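Local coordinates for cobalamin biosynthesis protein CobN (Mycobacterium tuberculosis, PDB 7C6O) that probably inserts cobalt into the corrin ring precursor of cobalamin, as the large catalytic subunit of an ATP-dependent cobaltochelatase, at residues W563-T568 and P1000-G1004; T599-R604 and F943-A947. All blocks are in the same frame, centred on the assembly; numbering follows the deposited sequence.

Contact 1 of 2, residues W563-T568 and P1000-G1004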
# COMPACT_ATOMS: atom_id res chain seq x y z
N TRP A 563 -10.22 -4.88 2.92
CA TRP A 563 -9.73 -4.94 4.29
C TRP A 563 -10.47 -5.98 5.13
O TRP A 563 -10.28 -6.02 6.35
CB TRP A 563 -9.82 -3.56 4.95
CG TRP A 563 -8.99 -2.54 4.23
CD1 TRP A 563 -9.42 -1.68 3.26
CD2 TRP A 563 -7.59 -2.30 4.40
NE1 TRP A 563 -8.36 -0.91 2.82
CE2 TRP A 563 -7.24 -1.27 3.51
CE3 TRP A 563 -6.61 -2.85 5.23
CZ2 TRP A 563 -5.93 -0.78 3.42
CZ3 TRP A 563 -5.31 -2.36 5.14
CH2 TRP A 563 -4.99 -1.33 4.24
N LEU A 564 -11.29 -6.82 4.50
CA LEU A 564 -11.99 -7.87 5.22
C LEU A 564 -11.00 -8.94 5.69
O LEU A 564 -9.93 -9.11 5.10
CB LEU A 564 -13.06 -8.50 4.33
CG LEU A 564 -14.26 -7.63 3.95
CD1 LEU A 564 -15.19 -8.41 3.03
CD2 LEU A 564 -15.00 -7.15 5.18
N PRO A 565 -11.34 -9.67 6.75
CA PRO A 565 -10.43 -10.71 7.24
C PRO A 565 -10.16 -11.77 6.18
O PRO A 565 -11.02 -12.12 5.37
CB PRO A 565 -11.18 -11.31 8.44
CG PRO A 565 -12.07 -10.20 8.90
CD PRO A 565 -12.49 -9.48 7.65
N GLY A 566 -8.93 -12.27 6.20
CA GLY A 566 -8.48 -13.24 5.23
C GLY A 566 -6.96 -13.27 5.21
O GLY A 566 -6.31 -12.66 6.06
N LYS A 567 -6.42 -13.97 4.22
CA LYS A 567 -4.97 -14.03 4.10
C LYS A 567 -4.40 -12.66 3.72
O LYS A 567 -5.10 -11.79 3.19
CB LYS A 567 -4.56 -15.07 3.05
CG LYS A 567 -5.05 -16.48 3.37
CD LYS A 567 -4.45 -17.51 2.42
CE LYS A 567 -5.12 -18.86 2.60
NZ LYS A 567 -5.12 -19.33 4.01
N THR A 568 -3.11 -12.48 4.03
CA THR A 568 -2.41 -11.25 3.68
C THR A 568 -2.55 -10.94 2.20
O THR A 568 -2.89 -9.81 1.81
CB THR A 568 -0.93 -11.39 4.05
OG1 THR A 568 -0.39 -12.56 3.41
CG2 THR A 568 -0.76 -11.54 5.56
N PRO A 1000 -3.31 -11.49 13.27
CA PRO A 1000 -3.12 -12.13 11.96
C PRO A 1000 -4.44 -12.35 11.26
O PRO A 1000 -5.44 -12.74 11.87
CB PRO A 1000 -2.44 -13.45 12.31
CG PRO A 1000 -1.79 -13.21 13.61
CD PRO A 1000 -2.64 -12.22 14.35
N GLY A 1001 -4.45 -12.09 9.95
CA GLY A 1001 -5.65 -12.20 9.17
C GLY A 1001 -6.60 -11.02 9.27
O GLY A 1001 -7.68 -11.07 8.68
N THR A 1002 -6.23 -9.97 10.01
CA THR A 1002 -7.11 -8.83 10.26
C THR A 1002 -6.31 -7.53 10.12
O THR A 1002 -5.08 -7.54 9.97
CB THR A 1002 -7.74 -8.88 11.66
OG1 THR A 1002 -6.79 -8.41 12.63
CG2 THR A 1002 -8.14 -10.28 12.03
N TYR A 1003 -7.03 -6.41 10.24
CA TYR A 1003 -6.48 -5.08 10.05
C TYR A 1003 -7.11 -4.12 11.05
O TYR A 1003 -8.13 -4.41 11.67
CB TYR A 1003 -6.71 -4.60 8.61
CG TYR A 1003 -6.14 -5.56 7.62
CD1 TYR A 1003 -4.81 -5.47 7.24
CD2 TYR A 1003 -6.90 -6.60 7.10
CE1 TYR A 1003 -4.26 -6.37 6.36
CE2 TYR A 1003 -6.36 -7.51 6.21
CZ TYR A 1003 -5.03 -7.38 5.85
OH TYR A 1003 -4.47 -8.27 4.97
N GLY A 1004 -6.48 -2.95 11.19
CA GLY A 1004 -7.03 -1.86 11.96
C GLY A 1004 -6.53 -1.82 13.40
O GLY A 1004 -5.87 -2.73 13.90
O HOH W 1 -4.38 -10.75 6.58
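Trp563 drives the edge of its six-membered ring against one face of Tyr1003, a T-shaped pair with ring planes 85° apart and centroids separated by 5.3 Å. The touching corner is Trp563 CE3, which lies 3.6 Å from Tyr1003 CG, near the root of the phenol rather than over its middle. With Tyr1003 CG anti to its own carbonyl carbon (chi1 -56°), the ring runs along the other loop: Tyr1003 CD2 passes 3.5 Å from Trp563 O, Leu564 O lies at the ring edge, and OH arrives near Thr568. Further along, the backbones themselves meet. Gly566 N donates to Gly1001 O at 3.0 Å, and the same oxygen receives a CA-H...O contact from Pro565 CA at 3.1 Å. A reciprocal one joins Gly1001 CA to Gly566 O at 3.2 Å. Gly1001 suits this place because it has no side chain to stand against Gly566 O, and its positive phi favours glycine. Both segments are irregular, and the contact ties together loops that leave two different mixed sheets within the CobN/magnesium chelatase family region. A water donates both to Gly566 O and to Tyr1003 OH, fastening the far end of the phenol. That hydroxyl also lies very close to Asp946 OD2, probably as a short hydrogen bond, while Arg604 holds the carbonyl oxygens of Leu564 and Lys567. Behind them, the carbonyls of Asn299 and Trp296 bind the Lys567 ammonium.

Contact 2 of 2, residues T599-R604 and F943-A947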
# COMPACT_ATOMS: atom_id res chain seq x y z
N THR A 599 -2.45 -0.10 -2.81
CA THR A 599 -1.82 -1.39 -3.02
C THR A 599 -2.63 -2.52 -2.41
O THR A 599 -2.70 -3.63 -2.97
CB THR A 599 -0.40 -1.36 -2.44
OG1 THR A 599 0.37 -0.37 -3.15
CG2 THR A 599 0.28 -2.70 -2.57
N GLN A 600 -3.27 -2.27 -1.26
CA GLN A 600 -4.07 -3.31 -0.63
C GLN A 600 -5.24 -3.71 -1.51
O GLN A 600 -5.59 -4.90 -1.60
CB GLN A 600 -4.56 -2.84 0.74
CG GLN A 600 -5.15 -3.96 1.62
CD GLN A 600 -4.09 -4.95 2.12
OE1 GLN A 600 -3.31 -5.50 1.34
NE2 GLN A 600 -4.08 -5.18 3.42
N ALA A 601 -5.85 -2.74 -2.19
CA ALA A 601 -6.91 -3.07 -3.14
C ALA A 601 -6.37 -3.84 -4.33
O ALA A 601 -7.02 -4.76 -4.83
CB ALA A 601 -7.62 -1.79 -3.59
N LYS A 602 -5.17 -3.48 -4.80
CA LYS A 602 -4.55 -4.20 -5.91
C LYS A 602 -4.34 -5.67 -5.58
O LYS A 602 -4.53 -6.54 -6.43
CB LYS A 602 -3.21 -3.57 -6.28
CG LYS A 602 -3.28 -2.17 -6.87
CD LYS A 602 -1.88 -1.55 -6.96
CE LYS A 602 -1.02 -2.21 -8.03
NZ LYS A 602 -1.42 -1.79 -9.41
N ARG A 603 -3.96 -5.96 -4.34
CA ARG A 603 -3.49 -7.29 -3.97
C ARG A 603 -4.56 -8.17 -3.34
O ARG A 603 -4.51 -9.40 -3.52
CB ARG A 603 -2.30 -7.18 -3.01
CG ARG A 603 -1.14 -6.42 -3.62
CD ARG A 603 0.06 -6.32 -2.69
NE ARG A 603 1.16 -5.63 -3.34
CZ ARG A 603 2.34 -5.38 -2.78
NH1 ARG A 603 2.59 -5.78 -1.54
NH2 ARG A 603 3.27 -4.74 -3.47
N ARG A 604 -5.53 -7.60 -2.62
CA ARG A 604 -6.57 -8.41 -1.99
C ARG A 604 -7.90 -8.34 -2.72
O ARG A 604 -8.83 -9.06 -2.36
CB ARG A 604 -6.74 -8.00 -0.52
CG ARG A 604 -5.45 -8.09 0.29
CD ARG A 604 -5.66 -7.86 1.78
NE ARG A 604 -6.09 -9.06 2.50
CZ ARG A 604 -7.25 -9.17 3.13
NH1 ARG A 604 -8.10 -8.15 3.15
NH2 ARG A 604 -7.56 -10.30 3.77
N PHE A 943 -1.30 -3.72 7.14
CA PHE A 943 -0.78 -3.66 5.78
C PHE A 943 0.75 -3.68 5.76
O PHE A 943 1.35 -4.27 4.86
CB PHE A 943 -1.28 -2.42 5.04
CG PHE A 943 -0.71 -2.29 3.66
CD1 PHE A 943 -1.15 -3.13 2.64
CD2 PHE A 943 0.29 -1.37 3.39
CE1 PHE A 943 -0.61 -3.03 1.37
CE2 PHE A 943 0.83 -1.27 2.12
CZ PHE A 943 0.38 -2.10 1.11
N PHE A 944 1.39 -3.02 6.73
CA PHE A 944 2.85 -3.09 6.81
C PHE A 944 3.30 -4.53 6.95
O PHE A 944 4.26 -4.95 6.29
CB PHE A 944 3.36 -2.26 7.99
CG PHE A 944 4.86 -2.14 8.03
CD1 PHE A 944 5.50 -1.05 7.45
CD2 PHE A 944 5.64 -3.12 8.62
CE1 PHE A 944 6.88 -0.94 7.47
CE2 PHE A 944 7.02 -3.02 8.65
CZ PHE A 944 7.64 -1.92 8.08
N ARG A 945 2.64 -5.30 7.81
CA ARG A 945 2.90 -6.73 7.92
C ARG A 945 2.74 -7.43 6.57
O ARG A 945 3.58 -8.25 6.18
CB ARG A 945 1.96 -7.34 8.96
CG ARG A 945 1.80 -8.85 8.93
CD ARG A 945 0.48 -9.22 9.57
NE ARG A 945 -0.65 -8.82 8.74
CZ ARG A 945 -1.89 -8.62 9.19
NH1 ARG A 945 -2.17 -8.76 10.48
NH2 ARG A 945 -2.85 -8.27 8.34
N ASP A 946 1.67 -7.10 5.83
CA ASP A 946 1.38 -7.75 4.56
C ASP A 946 2.45 -7.45 3.52
O ASP A 946 2.91 -8.35 2.80
CB ASP A 946 0.03 -7.29 4.02
CG ASP A 946 -1.13 -7.78 4.85
OD1 ASP A 946 -0.91 -8.43 5.89
OD2 ASP A 946 -2.28 -7.49 4.45
N ALA A 947 2.84 -6.18 3.39
CA ALA A 947 3.63 -5.72 2.26
C ALA A 947 5.13 -5.70 2.52
O ALA A 947 5.91 -5.71 1.56
CB ALA A 947 3.19 -4.31 1.84
O HOH W 2 5.33 -5.08 -1.05
O HOH W 3 1.12 -7.44 0.35
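Gln600 and Phe943 lie at the close-packed heart of this helix pair, sliding past each other in opposite directions with amide and ring planes almost perpendicular. Gln600 OE1 comes to the edge of the phenyl ring, 3.5 Å from Phe943 CD1, where the ring hydrogens carry slight positive charge. A bend at chi2 (70°) turns the amide so that NE2 faces the other helix and donates to Asp946 OD2 at 3.1 Å with an angle of 167°. The bond lies in the amide plane but reaches the anti side of the carboxylate, tilted from its plane. Glutamine suits this place because one flat group serves both an aromatic edge and a buried anion. Arg945 grips Asp946 OD1 side-on with NE, at 2.9 Å, and NH2, both in its guanidinium plane, while OD2 is shared with the hydroxyl of Tyr1003. Beyond the amide, the ring of Phe943 extends to Thr599, whose CB is 3.7 Å from CZ. The other flank is looser and bridged by waters, though still buried. The extended chain of Arg603 carries NH1 to Ala947 CB at 3.7 Å, but its polar link to this helix runs through water: NH1 donates at 2.9 Å to a water that in turn donates to Ala947 O, and a second water leads more weakly to Asp946 O. Glu316 takes Arg603 NE in a salt bridge. The two short helical segments approach to 11.5 Å between axes at 55°, with Met891 of helix 887-893 touching both Thr599 and Phe943, and helix 305-313 flanking Arg603; helix 595-604 follows strand 586-591, and helix 942-947 follows strand 935-940.

Overall arrangement
Following the chain from the N terminus, the loop 563-568 leaves strand 551-555, and strand 586-591 of the same sheet leads on to helix 595-604. More than three hundred residues, about half of them helical, intervene before strand 935-940 runs into helix 942-947, which closes contact 2. Strand 995-997, next to 935-940 in its sheet, then delivers 1000-1004 to close contact 1. Contact 2 is thus nested inside the larger loop of contact 1, and their centres lie about 10 Å apart. Each contact joins the same two sheet-bearing parts, through loops in contact 1 and helices in contact 2, while Tyr1003, Asp946 and Arg604 link one contact directly to the other.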